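Local coordinates for pathogenicity island protein (Staphylococcus aureus subsp. aureus, PDB 3HL6) that is of unknown function but is encoded as an open reading frame of a staphylococcal mobile pathogenicity island, at residues M103-S106 with Q107-D111. Numbering follows the deposited sequence.
Sequences MMAS and QLFED
Ser-106 reaches one turn forward to Glu-110: Ser-106 OG donates to Glu-110 OE1 at 3.1 Å on the anti side of the carboxylate, 22° out of that group's plane. With CG beside its own backbone N (chi1 -66°) and the chain extended beyond it, Glu-110 runs back to Ser-106. The same two residues are also joined through the backbone, Glu-110 N to Ser-106 O at 2.8 Å, so a main-chain and a side-chain bond span this turn together. One residue back, Ala-105 O lies close to Phe-109 CB (3.2 Å) and to the CG and CD2 atoms of the ring; that oxygen accepts Phe-109 N at 2.7 Å, and Ala-105 CB touches Phe-109 CD2 at 4.2 Å. The Ser-106/Glu-110 and Ala-105/Phe-109 pairs are i to i+4 contacts at the end of helix 100-109: Glu-110 is the first residue to leave helical geometry, and Asp-111 then N-caps the next helix, its OD1 accepting Phe-114 N. The chains of Met-103 and Gln-107 travel alongside each other in one direction, each kinked at chi2, and Met-103 CE ends 3.8 Å from Gln-107 NE2. On the buried side of the helix, the extended chain of Met-104 brings its CE to 4.4 Å from Leu-108 CD2, and both residues pack against Leu-159 of helix 152-163, while Phe-109 rests on Leu-204 of helix 191-208.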
loop_
_atom_site.group_PDB
_atom_site.type_symbol
_atom_site.label_atom_id
_atom_site.label_comp_id
_atom_site.label_asym_id
_atom_site.label_seq_id
_atom_site.Cartn_x
_atom_site.Cartn_y
_atom_site.Cartn_z
ATOM N N MET B 103 10.005 6.189 14.499
ATOM C CA MET B 103 10.717 5.144 13.812
ATOM C C MET B 103 11.854 5.719 12.998
ATOM O O MET B 103 12.972 5.165 13.002
ATOM C CB MET B 103 9.805 4.328 12.931
ATOM C CG MET B 103 10.541 3.148 12.333
ATOM S SD MET B 103 11.008 1.904 13.545
ATOM C CE MET B 103 11.916 0.730 12.541
ATOM N N MET B 104 11.591 6.830 12.309
ATOM C CA MET B 104 12.618 7.407 11.448
ATOM C C MET B 104 13.679 8.101 12.298
ATOM O O MET B 104 14.867 7.961 12.049
ATOM C CB MET B 104 11.989 8.336 10.407
ATOM C CG MET B 104 12.967 9.014 9.503
ATOM S SD MET B 104 12.294 10.188 8.301
ATOM C CE MET B 104 13.814 10.562 7.465
ATOM N N ALA B 105 13.240 8.824 13.329
ATOM C CA ALA B 105 14.142 9.495 14.268
ATOM C C ALA B 105 15.094 8.512 14.940
ATOM O O ALA B 105 16.292 8.784 15.118
ATOM C CB ALA B 105 13.333 10.245 15.322
ATOM N N SER B 106 14.545 7.365 15.315
ATOM C CA SER B 106 15.342 6.243 15.813
ATOM C C SER B 106 16.426 5.854 14.853
ATOM O O SER B 106 17.594 5.897 15.199
ATOM C CB SER B 106 14.448 5.045 16.043
ATOM O OG SER B 106 14.973 4.289 17.098
ATOM N N GLN B 107 16.043 5.497 13.628
ATOM C CA GLN B 107 17.023 5.060 12.640
ATOM C C GLN B 107 18.071 6.107 12.334
ATOM O O GLN B 107 19.193 5.777 11.976
ATOM C CB GLN B 107 16.344 4.659 11.339
ATOM C CG GLN B 107 15.473 3.460 11.480
ATOM C CD GLN B 107 16.231 2.259 11.978
ATOM O OE1 GLN B 107 17.377 2.014 11.584
ATOM N NE2 GLN B 107 15.598 1.492 12.852
ATOM N N LEU B 108 17.688 7.369 12.441
ATOM C CA LEU B 108 18.553 8.473 12.092
ATOM C C LEU B 108 19.458 8.857 13.271
ATOM O O LEU B 108 20.651 9.133 13.087
ATOM C CB LEU B 108 17.674 9.640 11.664
ATOM C CG LEU B 108 18.160 10.927 11.015
ATOM C CD1 LEU B 108 19.295 10.703 10.046
ATOM C CD2 LEU B 108 16.979 11.541 10.297
ATOM N N PHE B 109 18.916 8.845 14.482
ATOM C CA PHE B 109 19.617 9.424 15.616
ATOM C C PHE B 109 20.031 8.443 16.704
ATOM O O PHE B 109 20.883 8.760 17.524
ATOM C CB PHE B 109 18.718 10.460 16.287
ATOM C CG PHE B 109 18.388 11.623 15.426
ATOM C CD1 PHE B 109 19.368 12.241 14.676
ATOM C CD2 PHE B 109 17.087 12.094 15.365
ATOM C CE1 PHE B 109 19.062 13.342 13.894
ATOM C CE2 PHE B 109 16.766 13.187 14.582
ATOM C CZ PHE B 109 17.750 13.813 13.841
ATOM N N GLU B 110 19.414 7.273 16.745
ATOM C CA GLU B 110 19.766 6.279 17.741
ATOM C C GLU B 110 20.349 4.992 17.160
ATOM O O GLU B 110 20.171 3.925 17.729
ATOM C CB GLU B 110 18.535 5.923 18.563
ATOM C CG GLU B 110 18.017 7.052 19.403
ATOM C CD GLU B 110 16.761 6.674 20.133
ATOM O OE1 GLU B 110 16.089 5.699 19.676
ATOM O OE2 GLU B 110 16.440 7.351 21.151
ATOM N N ASP B 111 21.020 5.069 16.021
ATOM C CA ASP B 111 21.672 3.890 15.479
ATOM C C ASP B 111 23.161 4.116 15.510
ATOM O O ASP B 111 23.710 4.848 14.685
ATOM C CB ASP B 111 21.214 3.620 14.048
ATOM C CG ASP B 111 21.477 2.184 13.605
ATOM O OD1 ASP B 111 22.587 1.660 13.815
ATOM O OD2 ASP B 111 20.568 1.575 13.021
#